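Local coordinates for protein catalase (Corynebacterium glutamicum, PDB 4B7F) that catalyses the breakdown of hydrogen peroxide into water and molecular oxygen, as expected of a haem-containing catalase, at residues A[127-132]-A[368-373]; A[325-330]-A[354-359]; A[287-292]-A[448-453]. All blocks are in the same frame, centred on the assembly; numbering follows the deposited sequence.

Contact 1: A[127-132]-A[368-373]; sequences ALRFYT and PVNRPI. With HEM (protoporphyrin IX containing Fe), chain I.
Strand 125-132 of the catalase antiparallel barrel turns R129 and Y131 to the same side, where both reach the carbonyl oxygen of V369. The phenol makes the firmer bond: Y131 OH donates to V369 O over 2.8 Å, approaching in the carbonyl plane on a lone pair. R129 NH1 also reaches V369 O, but weakly; its straighter bond is to N370 OD1, 3.0 Å away at 169°. That acceptor lies in the guanidinium plane, while the amide plane of N370 stands 77° to it. With CG anti to the backbone N (chi1 161°), the arginine lays CD over one face of the Y131 ring, 3.4 Å above its plane; the bend at chi3 then turns the guanidinium toward 368-373. Beyond the aromatic group, I373 CD1 rests 3.5 Å from Y131 O, and a water bridges from T132 O to I373 N. Toward the start of the strand, A127 CB touches the haem methyl CMD at 3.9 Å. R129 NH2 goes on to D138 and A327 O, and N370 OD1 also accepts from A327 N. The buried guanidinium is therefore fixed in rotation by several acceptors, and its charge is probably offset mainly by D138.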
loop_
_atom_site.group_PDB
_atom_site.type_symbol
_atom_site.label_atom_id
_atom_site.label_comp_id
_atom_site.label_asym_id
_atom_site.label_seq_id
_atom_site.Cartn_x
_atom_site.Cartn_y
_atom_site.Cartn_z
ATOM N N ALA A 127 -18.857 -4.833 -19.501
ATOM C CA ALA A 127 -18.088 -3.599 -19.398
ATOM C C ALA A 127 -17.105 -3.447 -20.547
ATOM O O ALA A 127 -16.148 -4.220 -20.666
ATOM C CB ALA A 127 -17.360 -3.546 -18.074
ATOM N N LEU A 128 -17.342 -2.421 -21.357
ATOM C CA LEU A 128 -16.632 -2.204 -22.610
ATOM C C LEU A 128 -15.697 -1.011 -22.530
ATOM O O LEU A 128 -16.031 0.015 -21.932
ATOM C CB LEU A 128 -17.645 -1.921 -23.718
ATOM C CG LEU A 128 -18.570 -3.071 -24.102
ATOM C CD1 LEU A 128 -19.851 -2.537 -24.760
ATOM C CD2 LEU A 128 -17.830 -3.998 -25.035
ATOM N N ARG A 129 -14.529 -1.138 -23.152
ATOM C CA ARG A 129 -13.680 0.021 -23.386
ATOM C C ARG A 129 -13.526 0.198 -24.881
ATOM O O ARG A 129 -13.212 -0.752 -25.581
ATOM C CB ARG A 129 -12.285 -0.182 -22.774
ATOM C CG ARG A 129 -11.209 0.764 -23.363
ATOM C CD ARG A 129 -10.030 0.932 -22.400
ATOM N NE ARG A 129 -10.497 1.426 -21.105
ATOM C CZ ARG A 129 -9.864 1.230 -19.951
ATOM N NH1 ARG A 129 -8.730 0.551 -19.932
ATOM N NH2 ARG A 129 -10.375 1.707 -18.822
ATOM N N PHE A 130 -13.724 1.414 -25.371
ATOM C CA PHE A 130 -13.361 1.711 -26.747
ATOM C C PHE A 130 -12.135 2.619 -26.761
ATOM O O PHE A 130 -12.152 3.708 -26.178
ATOM C CB PHE A 130 -14.542 2.360 -27.460
ATOM C CG PHE A 130 -15.789 1.519 -27.421
ATOM C CD1 PHE A 130 -15.857 0.341 -28.157
ATOM C CD2 PHE A 130 -16.863 1.878 -26.625
ATOM C CE1 PHE A 130 -16.988 -0.454 -28.122
ATOM C CE2 PHE A 130 -18.007 1.087 -26.581
ATOM C CZ PHE A 130 -18.069 -0.079 -27.325
ATOM N N TYR A 131 -11.061 2.151 -27.391
ATOM C CA TYR A 131 -9.828 2.930 -27.462
ATOM C C TYR A 131 -9.930 3.924 -28.620
ATOM O O TYR A 131 -9.375 3.692 -29.698
ATOM C CB TYR A 131 -8.617 2.013 -27.667
ATOM C CG TYR A 131 -8.355 1.047 -26.529
ATOM C CD1 TYR A 131 -9.011 -0.174 -26.462
ATOM C CD2 TYR A 131 -7.432 1.349 -25.532
ATOM C CE1 TYR A 131 -8.778 -1.061 -25.419
ATOM C CE2 TYR A 131 -7.186 0.465 -24.484
ATOM C CZ TYR A 131 -7.857 -0.739 -24.434
ATOM O OH TYR A 131 -7.620 -1.636 -23.399
ATOM N N THR A 132 -10.652 5.024 -28.403
ATOM C CA THR A 132 -10.911 5.984 -29.470
ATOM C C THR A 132 -9.772 6.994 -29.670
ATOM O O THR A 132 -8.881 7.133 -28.827
ATOM C CB THR A 132 -12.248 6.744 -29.250
ATOM O OG1 THR A 132 -11.991 7.993 -28.586
ATOM C CG2 THR A 132 -13.238 5.901 -28.428
ATOM N N PRO A 368 -0.351 -0.918 -19.506
ATOM C CA PRO A 368 -0.644 -1.057 -20.940
ATOM C C PRO A 368 -2.131 -1.074 -21.287
ATOM O O PRO A 368 -2.540 -0.326 -22.173
ATOM C CB PRO A 368 0.029 -2.383 -21.293
ATOM C CG PRO A 368 1.248 -2.390 -20.421
ATOM C CD PRO A 368 0.784 -1.768 -19.098
ATOM N N VAL A 369 -2.936 -1.869 -20.588
ATOM C CA VAL A 369 -4.340 -2.012 -20.979
ATOM C C VAL A 369 -5.172 -0.761 -20.663
ATOM O O VAL A 369 -6.256 -0.573 -21.222
ATOM C CB VAL A 369 -4.963 -3.296 -20.368
ATOM C CG1 VAL A 369 -5.253 -3.092 -18.889
ATOM C CG2 VAL A 369 -6.236 -3.675 -21.086
ATOM N N ASN A 370 -4.660 0.108 -19.786
ATOM C CA ASN A 370 -5.385 1.328 -19.419
ATOM C C ASN A 370 -5.002 2.613 -20.162
ATOM O O ASN A 370 -5.695 3.624 -20.037
ATOM C CB ASN A 370 -5.325 1.558 -17.907
ATOM C CG ASN A 370 -5.969 0.434 -17.142
ATOM O OD1 ASN A 370 -7.019 -0.077 -17.547
ATOM N ND2 ASN A 370 -5.326 0.004 -16.049
ATOM N N ARG A 371 -3.905 2.577 -20.921
ATOM C CA ARG A 371 -3.482 3.732 -21.711
ATOM C C ARG A 371 -4.296 3.884 -22.998
ATOM O O ARG A 371 -4.585 2.900 -23.686
ATOM C CB ARG A 371 -2.002 3.622 -22.097
ATOM C CG ARG A 371 -1.044 3.592 -20.944
ATOM C CD ARG A 371 0.335 4.081 -21.371
ATOM N NE ARG A 371 0.923 3.315 -22.471
ATOM C CZ ARG A 371 1.587 2.168 -22.326
ATOM N NH1 ARG A 371 1.742 1.625 -21.124
ATOM N NH2 ARG A 371 2.104 1.554 -23.386
ATOM N N PRO A 372 -4.643 5.127 -23.349
ATOM C CA PRO A 372 -5.348 5.347 -24.613
ATOM C C PRO A 372 -4.373 5.252 -25.783
ATOM O O PRO A 372 -3.174 5.056 -25.566
ATOM C CB PRO A 372 -5.887 6.771 -24.462
ATOM C CG PRO A 372 -4.902 7.441 -23.552
ATOM C CD PRO A 372 -4.482 6.370 -22.572
ATOM N N ILE A 373 -4.863 5.373 -27.008
ATOM C CA ILE A 373 -3.950 5.259 -28.139
ATOM C C ILE A 373 -3.261 6.596 -28.383
ATOM O O ILE A 373 -2.185 6.646 -28.970
ATOM C CB ILE A 373 -4.649 4.747 -29.411
ATOM C CG1 ILE A 373 -5.836 5.632 -29.764
ATOM C CG2 ILE A 373 -5.119 3.301 -29.225
ATOM C CD1 ILE A 373 -6.563 5.189 -31.025
HETATM C CHA HEM I . -17.625 -2.601 -10.677
HETATM C CHB HEM I . -19.250 1.144 -8.065
HETATM C CHC HEM I . -23.693 0.501 -9.927
HETATM C CHD HEM I . -21.611 -2.043 -13.470
HETATM C C1A HEM I . -17.677 -1.542 -9.799
HETATM C C2A HEM I . -16.580 -1.014 -9.011
HETATM C C3A HEM I . -17.044 0.013 -8.301
HETATM C C4A HEM I . -18.440 0.182 -8.605
HETATM C CMA HEM I . -16.232 0.894 -7.326
HETATM C CAA HEM I . -15.126 -1.549 -8.989
HETATM C CBA HEM I . -14.384 -0.977 -10.205
HETATM C CGA HEM I . -12.925 -1.369 -10.195
HETATM O O1A HEM I . -12.341 -1.513 -11.315
HETATM O O2A HEM I . -12.344 -1.546 -9.085
HETATM C C1B HEM I . -20.591 1.273 -8.324
HETATM C C2B HEM I . -21.462 2.225 -7.687
HETATM C C3B HEM I . -22.703 2.037 -8.180
HETATM C C4B HEM I . -22.639 0.985 -9.171
HETATM C CMB HEM I . -20.985 3.225 -6.607
HETATM C CAB HEM I . -24.001 2.812 -7.854
HETATM C CBB HEM I . -23.990 4.031 -7.302
HETATM C C1C HEM I . -23.481 -0.100 -11.149
HETATM C C2C HEM I . -24.338 -0.050 -12.320
HETATM C C3C HEM I . -23.747 -0.764 -13.296
HETATM C C4C HEM I . -22.493 -1.258 -12.775
HETATM C CMC HEM I . -25.714 0.665 -12.359
HETATM C CAC HEM I . -24.191 -1.039 -14.756
HETATM C CBC HEM I . -24.975 -0.212 -15.469
HETATM C C1D HEM I . -20.392 -2.484 -13.023
HETATM C C2D HEM I . -19.549 -3.393 -13.755
HETATM C C3D HEM I . -18.309 -3.566 -12.895
HETATM C C4D HEM I . -18.510 -2.739 -11.727
HETATM C CMD HEM I . -19.842 -4.044 -15.113
HETATM C CAD HEM I . -17.096 -4.430 -13.231
HETATM C CBD HEM I . -16.273 -3.673 -14.264
HETATM C CGD HEM I . -15.191 -4.634 -14.652
HETATM O O1D HEM I . -13.997 -4.371 -14.310
HETATM O O2D HEM I . -15.548 -5.672 -15.279
HETATM N NA HEM I . -18.812 -0.783 -9.534
HETATM N NB HEM I . -21.335 0.531 -9.224
HETATM N NC HEM I . -22.353 -0.835 -11.472
HETATM N ND HEM I . -19.757 -2.121 -11.841
HETATM FE FE HEM I . -20.610 -0.847 -10.480
HETATM O O HOH W 1 -7.740 5.342 -26.815
#

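Contact 2: A[325-330]-A[354-359]; sequences QIALDP and DQQRYR. With HEM (protoporphyrin IX containing Fe), chain I.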
loop_
_atom_site.group_PDB
_atom_site.type_symbol
_atom_site.label_atom_id
_atom_site.label_comp_id
_atom_site.label_asym_id
_atom_site.label_seq_id
_atom_site.Cartn_x
_atom_site.Cartn_y
_atom_site.Cartn_z
ATOM N N GLN A 325 -6.156 -6.344 -14.078
ATOM C CA GLN A 325 -5.692 -4.965 -13.916
ATOM C C GLN A 325 -6.382 -3.949 -14.822
ATOM O O GLN A 325 -6.054 -2.757 -14.768
ATOM C CB GLN A 325 -4.183 -4.860 -14.147
ATOM C CG GLN A 325 -3.345 -5.699 -13.204
ATOM C CD GLN A 325 -1.866 -5.373 -13.354
ATOM O OE1 GLN A 325 -1.171 -5.107 -12.370
ATOM N NE2 GLN A 325 -1.384 -5.389 -14.587
ATOM N N ILE A 326 -7.312 -4.381 -15.668
ATOM C CA ILE A 326 -8.046 -3.374 -16.425
ATOM C C ILE A 326 -8.835 -2.522 -15.434
ATOM O O ILE A 326 -9.294 -3.015 -14.390
ATOM C CB ILE A 326 -8.960 -3.960 -17.551
ATOM C CG1 ILE A 326 -9.294 -2.880 -18.582
ATOM C CG2 ILE A 326 -10.260 -4.530 -16.987
ATOM C CD1 ILE A 326 -9.875 -3.445 -19.871
ATOM N N ALA A 327 -8.945 -1.234 -15.736
ATOM C CA ALA A 327 -9.606 -0.292 -14.845
ATOM C C ALA A 327 -10.732 0.389 -15.609
ATOM O O ALA A 327 -10.574 1.501 -16.136
ATOM C CB ALA A 327 -8.602 0.735 -14.300
ATOM N N LEU A 328 -11.864 -0.304 -15.686
ATOM C CA LEU A 328 -13.005 0.175 -16.459
ATOM C C LEU A 328 -13.798 1.163 -15.606
ATOM O O LEU A 328 -14.001 0.940 -14.416
ATOM C CB LEU A 328 -13.854 -1.012 -16.906
ATOM C CG LEU A 328 -13.118 -1.906 -17.904
ATOM C CD1 LEU A 328 -13.706 -3.296 -17.927
ATOM C CD2 LEU A 328 -13.186 -1.289 -19.302
ATOM N N ASP A 329 -14.243 2.260 -16.213
ATOM C CA ASP A 329 -14.700 3.406 -15.433
ATOM C C ASP A 329 -15.719 4.188 -16.262
ATOM O O ASP A 329 -15.398 4.652 -17.350
ATOM C CB ASP A 329 -13.461 4.257 -15.135
ATOM C CG ASP A 329 -13.764 5.551 -14.405
ATOM O OD1 ASP A 329 -14.916 5.791 -13.999
ATOM O OD2 ASP A 329 -12.804 6.337 -14.216
ATOM N N PRO A 330 -16.961 4.321 -15.765
ATOM C CA PRO A 330 -17.964 5.066 -16.543
ATOM C C PRO A 330 -17.605 6.550 -16.652
ATOM O O PRO A 330 -18.150 7.253 -17.515
ATOM C CB PRO A 330 -19.259 4.880 -15.732
ATOM C CG PRO A 330 -18.787 4.604 -14.320
ATOM C CD PRO A 330 -17.484 3.854 -14.467
ATOM N N ASP A 354 -11.668 5.980 -7.868
ATOM C CA ASP A 354 -11.283 5.949 -6.464
ATOM C C ASP A 354 -10.847 4.544 -6.055
ATOM O O ASP A 354 -9.799 4.371 -5.428
ATOM C CB ASP A 354 -12.429 6.440 -5.573
ATOM C CG ASP A 354 -12.074 6.395 -4.104
ATOM O OD1 ASP A 354 -11.137 7.118 -3.697
ATOM O OD2 ASP A 354 -12.722 5.643 -3.347
ATOM N N GLN A 355 -11.645 3.534 -6.397
ATOM C CA GLN A 355 -11.278 2.174 -6.012
ATOM C C GLN A 355 -10.015 1.743 -6.754
ATOM O O GLN A 355 -9.149 1.052 -6.200
ATOM C CB GLN A 355 -12.403 1.158 -6.275
ATOM C CG GLN A 355 -11.973 -0.244 -5.823
ATOM C CD GLN A 355 -13.092 -1.262 -5.708
ATOM O OE1 GLN A 355 -14.276 -0.921 -5.521
ATOM N NE2 GLN A 355 -12.719 -2.537 -5.803
ATOM N N GLN A 356 -9.907 2.153 -8.015
ATOM C CA GLN A 356 -8.769 1.745 -8.833
ATOM C C GLN A 356 -7.448 2.320 -8.324
ATOM O O GLN A 356 -6.419 1.637 -8.342
ATOM C CB GLN A 356 -9.050 2.101 -10.302
ATOM C CG GLN A 356 -10.119 1.194 -10.902
ATOM C CD GLN A 356 -10.949 1.854 -11.997
ATOM O OE1 GLN A 356 -10.688 2.992 -12.399
ATOM N NE2 GLN A 356 -11.957 1.130 -12.488
ATOM N N ARG A 357 -7.477 3.566 -7.856
ATOM C CA ARG A 357 -6.321 4.161 -7.178
ATOM C C ARG A 357 -5.806 3.291 -6.028
ATOM O O ARG A 357 -4.600 3.192 -5.794
ATOM C CB ARG A 357 -6.660 5.572 -6.667
ATOM C CG ARG A 357 -6.776 6.591 -7.798
ATOM C CD ARG A 357 -7.504 7.886 -7.382
ATOM N NE ARG A 357 -7.932 8.625 -8.580
ATOM C CZ ARG A 357 -9.118 9.201 -8.731
ATOM N NH1 ARG A 357 -10.001 9.166 -7.741
ATOM N NH2 ARG A 357 -9.417 9.825 -9.870
ATOM N N TYR A 358 -6.725 2.658 -5.309
ATOM C CA TYR A 358 -6.364 1.766 -4.217
ATOM C C TYR A 358 -5.988 0.349 -4.639
ATOM O O TYR A 358 -4.935 -0.171 -4.248
ATOM C CB TYR A 358 -7.521 1.688 -3.226
ATOM C CG TYR A 358 -7.402 0.526 -2.257
ATOM C CD1 TYR A 358 -6.431 0.522 -1.272
ATOM C CD2 TYR A 358 -8.263 -0.558 -2.335
ATOM C CE1 TYR A 358 -6.313 -0.529 -0.379
ATOM C CE2 TYR A 358 -8.154 -1.622 -1.453
ATOM C CZ TYR A 358 -7.180 -1.597 -0.473
ATOM O OH TYR A 358 -7.071 -2.657 0.413
ATOM N N ARG A 359 -6.863 -0.285 -5.416
ATOM C CA ARG A 359 -6.718 -1.704 -5.707
ATOM C C ARG A 359 -5.584 -1.988 -6.705
ATOM O O ARG A 359 -4.950 -3.055 -6.646
ATOM C CB ARG A 359 -8.069 -2.294 -6.145
ATOM C CG ARG A 359 -8.116 -2.880 -7.523
ATOM C CD ARG A 359 -9.517 -3.419 -7.872
ATOM N NE ARG A 359 -9.965 -2.879 -9.150
ATOM C CZ ARG A 359 -9.466 -3.254 -10.325
ATOM N NH1 ARG A 359 -8.513 -4.183 -10.367
ATOM N NH2 ARG A 359 -9.928 -2.719 -11.456
HETATM C CHA HEM I . -17.625 -2.601 -10.677
HETATM C CHB HEM I . -19.250 1.144 -8.065
HETATM C CHC HEM I . -23.693 0.501 -9.927
HETATM C CHD HEM I . -21.611 -2.043 -13.470
HETATM C C1A HEM I . -17.677 -1.542 -9.799
HETATM C C2A HEM I . -16.580 -1.014 -9.011
HETATM C C3A HEM I . -17.044 0.013 -8.301
HETATM C C4A HEM I . -18.440 0.182 -8.605
HETATM C CMA HEM I . -16.232 0.894 -7.326
HETATM C CAA HEM I . -15.126 -1.549 -8.989
HETATM C CBA HEM I . -14.384 -0.977 -10.205
HETATM C CGA HEM I . -12.925 -1.369 -10.195
HETATM O O1A HEM I . -12.341 -1.513 -11.315
HETATM O O2A HEM I . -12.344 -1.546 -9.085
HETATM C C1B HEM I . -20.591 1.273 -8.324
HETATM C C2B HEM I . -21.462 2.225 -7.687
HETATM C C3B HEM I . -22.703 2.037 -8.180
HETATM C C4B HEM I . -22.639 0.985 -9.171
HETATM C CMB HEM I . -20.985 3.225 -6.607
HETATM C CAB HEM I . -24.001 2.812 -7.854
HETATM C CBB HEM I . -23.990 4.031 -7.302
HETATM C C1C HEM I . -23.481 -0.100 -11.149
HETATM C C2C HEM I . -24.338 -0.050 -12.320
HETATM C C3C HEM I . -23.747 -0.764 -13.296
HETATM C C4C HEM I . -22.493 -1.258 -12.775
HETATM C CMC HEM I . -25.714 0.665 -12.359
HETATM C CAC HEM I . -24.191 -1.039 -14.756
HETATM C CBC HEM I . -24.975 -0.212 -15.469
HETATM C C1D HEM I . -20.392 -2.484 -13.023
HETATM C C2D HEM I . -19.549 -3.393 -13.755
HETATM C C3D HEM I . -18.309 -3.566 -12.895
HETATM C C4D HEM I . -18.510 -2.739 -11.727
HETATM C CMD HEM I . -19.842 -4.044 -15.113
HETATM C CAD HEM I . -17.096 -4.430 -13.231
HETATM C CBD HEM I . -16.273 -3.673 -14.264
HETATM C CGD HEM I . -15.191 -4.634 -14.652
HETATM O O1D HEM I . -13.997 -4.371 -14.310
HETATM O O2D HEM I . -15.548 -5.672 -15.279
HETATM N NA HEM I . -18.812 -0.783 -9.534
HETATM N NB HEM I . -21.335 0.531 -9.224
HETATM N NC HEM I . -22.353 -0.835 -11.472
HETATM N ND HEM I . -19.757 -2.121 -11.841
HETATM FE FE HEM I . -20.610 -0.847 -10.480
HETATM O O HOH W 2 -10.446 4.957 -14.049
#
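Haem propionate oxygen O1A is gripped by R359 NH2 and Q356 NE2, two nitrogens that also hold the carbonyls of I326 and L328 across the contact. R359 NH2 lies 2.7 Å from HEM O1A. Q356 NE2 stands 2.9 Å from HEM O1A, with its N-H aimed almost straight, at 174°. The second propionate oxygen is taken by the same arginine, R359 NE to HEM O2A at 2.7 Å, so the guanidinium meets the carboxylate through NE and NH2 along one edge. With its N-H on the side away from NE, still in the guanidinium plane, R359 NH2 donates to I326 O at 3.0 Å. Reaching this position costs the arginine a strained start, chi1 being close to eclipsed at 119°. Q356 spends its other N-H on L328 O, 2.8 Å from NE2; the donor sits 54° out of the carbonyl plane and so is not on a lone pair. The A327 methyl lies over a face of the amide, CB 3.5 Å from Q356 CD, and a water donates both to Q356 OE1 and to D329 OD2, while D329 OD1 accepts from G331 N. With both OE1 and NE2 engaged, the glutamine has little freedom to flip. R67 and R106 also bond to the haem, adding positive charge that should help keep the propionates ionised. Such an arrangement belongs to the propionate side of a catalase haem pocket: helix 343-359, whose sequence resembles the proximal haem signature of catalases, supplies the side chains, and loop 325-330 holds them in place.

Contact 3: A[287-292]-A[448-453]; sequences RWNPFD and QDDDDF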
loop_
_atom_site.group_PDB
_atom_site.type_symbol
_atom_site.label_atom_id
_atom_site.label_comp_id
_atom_site.label_asym_id
_atom_site.label_seq_id
_atom_site.Cartn_x
_atom_site.Cartn_y
_atom_site.Cartn_z
ATOM N N ARG A 287 -43.927 9.591 -19.280
ATOM C CA ARG A 287 -44.769 9.029 -18.219
ATOM C C ARG A 287 -43.952 8.562 -17.014
ATOM O O ARG A 287 -44.463 8.517 -15.885
ATOM C CB ARG A 287 -45.598 7.870 -18.767
ATOM C CG ARG A 287 -44.756 6.793 -19.443
ATOM C CD ARG A 287 -45.623 5.748 -20.160
ATOM N NE ARG A 287 -46.526 5.074 -19.230
ATOM C CZ ARG A 287 -47.073 3.879 -19.443
ATOM N NH1 ARG A 287 -46.819 3.209 -20.559
ATOM N NH2 ARG A 287 -47.876 3.347 -18.528
ATOM N N TRP A 288 -42.691 8.205 -17.262
ATOM C CA TRP A 288 -41.759 7.841 -16.192
ATOM C C TRP A 288 -40.607 8.837 -16.139
ATOM O O TRP A 288 -40.264 9.446 -17.155
ATOM C CB TRP A 288 -41.207 6.418 -16.382
ATOM C CG TRP A 288 -42.228 5.341 -16.105
ATOM C CD1 TRP A 288 -42.827 5.072 -14.909
ATOM C CD2 TRP A 288 -42.767 4.401 -17.047
ATOM N NE1 TRP A 288 -43.712 4.030 -15.048
ATOM C CE2 TRP A 288 -43.695 3.600 -16.348
ATOM C CE3 TRP A 288 -42.556 4.158 -18.405
ATOM C CZ2 TRP A 288 -44.414 2.569 -16.967
ATOM C CZ3 TRP A 288 -43.266 3.138 -19.019
ATOM C CH2 TRP A 288 -44.183 2.353 -18.298
ATOM N N ASN A 289 -40.035 9.015 -14.950
ATOM C CA ASN A 289 -38.851 9.848 -14.794
ATOM C C ASN A 289 -37.748 9.224 -15.632
ATOM O O ASN A 289 -37.368 8.077 -15.401
ATOM C CB ASN A 289 -38.439 9.940 -13.324
ATOM C CG ASN A 289 -37.337 10.956 -13.084
ATOM O OD1 ASN A 289 -36.300 10.940 -13.752
ATOM N ND2 ASN A 289 -37.556 11.855 -12.130
ATOM N N PRO A 290 -37.236 9.976 -16.617
ATOM C CA PRO A 290 -36.306 9.395 -17.588
ATOM C C PRO A 290 -34.877 9.266 -17.069
ATOM O O PRO A 290 -34.019 8.750 -17.791
ATOM C CB PRO A 290 -36.377 10.377 -18.765
ATOM C CG PRO A 290 -36.712 11.680 -18.143
ATOM C CD PRO A 290 -37.611 11.360 -16.964
ATOM N N PHE A 291 -34.643 9.697 -15.834
ATOM C CA PHE A 291 -33.309 9.686 -15.248
ATOM C C PHE A 291 -33.235 8.729 -14.054
ATOM O O PHE A 291 -32.209 8.630 -13.379
ATOM C CB PHE A 291 -32.937 11.092 -14.789
ATOM C CG PHE A 291 -33.129 12.153 -15.840
ATOM C CD1 PHE A 291 -32.497 12.054 -17.074
ATOM C CD2 PHE A 291 -33.924 13.263 -15.584
ATOM C CE1 PHE A 291 -32.664 13.035 -18.035
ATOM C CE2 PHE A 291 -34.095 14.243 -16.538
ATOM C CZ PHE A 291 -33.462 14.133 -17.761
ATOM N N ASP A 292 -34.347 8.049 -13.789
ATOM C CA ASP A 292 -34.458 7.098 -12.684
ATOM C C ASP A 292 -34.037 5.732 -13.227
ATOM O O ASP A 292 -34.711 5.149 -14.070
ATOM C CB ASP A 292 -35.910 7.090 -12.178
ATOM C CG ASP A 292 -36.187 6.051 -11.084
ATOM O OD1 ASP A 292 -35.304 5.247 -10.708
ATOM O OD2 ASP A 292 -37.345 6.041 -10.612
ATOM N N GLN A 448 -46.008 10.943 -13.999
ATOM C CA GLN A 448 -47.339 10.319 -13.927
ATOM C C GLN A 448 -47.366 8.873 -13.421
ATOM O O GLN A 448 -48.159 8.533 -12.538
ATOM C CB GLN A 448 -48.009 10.374 -15.306
ATOM C CG GLN A 448 -49.295 9.557 -15.411
ATOM C CD GLN A 448 -49.671 9.242 -16.851
ATOM O OE1 GLN A 448 -50.156 8.149 -17.154
ATOM N NE2 GLN A 448 -49.451 10.201 -17.744
ATOM N N ASP A 449 -46.500 8.025 -13.974
ATOM C CA ASP A 449 -46.566 6.597 -13.691
ATOM C C ASP A 449 -45.421 6.089 -12.811
ATOM O O ASP A 449 -45.186 4.879 -12.731
ATOM C CB ASP A 449 -46.618 5.802 -15.000
ATOM C CG ASP A 449 -47.918 5.996 -15.750
ATOM O OD1 ASP A 449 -48.957 6.177 -15.081
ATOM O OD2 ASP A 449 -47.898 5.964 -17.004
ATOM N N ASP A 450 -44.728 6.997 -12.132
ATOM C CA ASP A 450 -43.606 6.588 -11.283
ATOM C C ASP A 450 -44.043 5.908 -9.998
ATOM O O ASP A 450 -44.698 6.522 -9.154
ATOM C CB ASP A 450 -42.733 7.788 -10.890
ATOM C CG ASP A 450 -41.830 8.259 -12.009
ATOM O OD1 ASP A 450 -41.574 7.482 -12.954
ATOM O OD2 ASP A 450 -41.358 9.420 -11.925
ATOM N N ASP A 451 -43.676 4.639 -9.848
ATOM C CA ASP A 451 -43.675 3.997 -8.533
ATOM C C ASP A 451 -42.655 2.873 -8.543
ATOM O O ASP A 451 -41.930 2.716 -9.522
ATOM C CB ASP A 451 -45.069 3.516 -8.088
ATOM C CG ASP A 451 -45.556 2.272 -8.832
ATOM O OD1 ASP A 451 -44.831 1.656 -9.646
ATOM O OD2 ASP A 451 -46.710 1.895 -8.574
ATOM N N ASP A 452 -42.612 2.081 -7.483
ATOM C CA ASP A 452 -41.597 1.037 -7.404
ATOM C C ASP A 452 -41.987 -0.289 -8.058
ATOM O O ASP A 452 -41.142 -1.180 -8.183
ATOM C CB ASP A 452 -41.216 0.791 -5.953
ATOM C CG ASP A 452 -40.474 1.947 -5.341
ATOM O OD1 ASP A 452 -39.837 2.706 -6.109
ATOM O OD2 ASP A 452 -40.504 2.081 -4.093
ATOM N N PHE A 453 -43.241 -0.422 -8.497
ATOM C CA PHE A 453 -43.775 -1.739 -8.861
ATOM C C PHE A 453 -44.411 -1.873 -10.246
ATOM O O PHE A 453 -44.570 -2.985 -10.738
ATOM C CB PHE A 453 -44.789 -2.211 -7.805
ATOM C CG PHE A 453 -44.185 -2.472 -6.456
ATOM C CD1 PHE A 453 -43.457 -3.632 -6.224
ATOM C CD2 PHE A 453 -44.349 -1.561 -5.417
ATOM C CE1 PHE A 453 -42.893 -3.884 -4.976
ATOM C CE2 PHE A 453 -43.791 -1.806 -4.162
ATOM C CZ PHE A 453 -43.063 -2.968 -3.945
#
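R287 meets D449 at the edge of its guanidinium and the W288 indole at a face. Its CB starts 3.5 Å from D449 OD2, and CG, placed between the backbone N and the carbonyl carbon (chi1 54°), lies over the rim of one indole face. CD, still near D449 OD2, leads into a bend that brings the guanidinium back over the tryptophan, whose CH2 sits 3.4 Å above the guanidinium plane, over its centre. The tip then meets the acid side-on. NE donates to D449 OD2 at 2.8 Å on the lone pair turned away from the other oxygen, whereas NH2, 3.0 Å from the same OD2, comes in from 57° above the carboxylate plane. A single oxygen thus takes both limbs of the salt bridge, with the two flat groups turned 72° apart.

The backbone strengthens the pairing, for D449 N donates to R287 O at 2.8 Å. W288 offers its edge to the acidic segment: NE1 makes a weak bond to D449 O, and CD1 comes within 3.3 Å of D450 OD1. That oxygen uses its syn lone pair for N289 N, 3.0 Å away, while D450 OD2 accepts from H447 N. N289 OD1 closes an Asx turn onto F291 N, and its ND2 reaches V445 O.

W288, about 6 Å from bound NADPH at its side chain, packs on I454, Q455 and I458 of helix 454-463, and F453 rests on N497 and V498 of helix 487-498. The contact thereby joins the loop between barrel strands 270-279 and 305-314 to the start of the C-terminal helices.

From the N terminus, strand 125-132 opens contact 1 and the loop at 287-292 opens contact 3. Contact 2 opens and closes next, with just 23 residues between 325-330 and 354-359, so it falls within both larger loops. Contact 1 closes at 368-373 and contact 3 at 448-453, and these two cross. Contacts 1 and 2 meet at A327 and form one buried unit, joining a barrel strand and the post-helix loop to the segments round the haem propionate. Contact 3 lies apart, its centre about 35 Å from that of contact 1, tying the barrel to the C-terminal helices near NADPH.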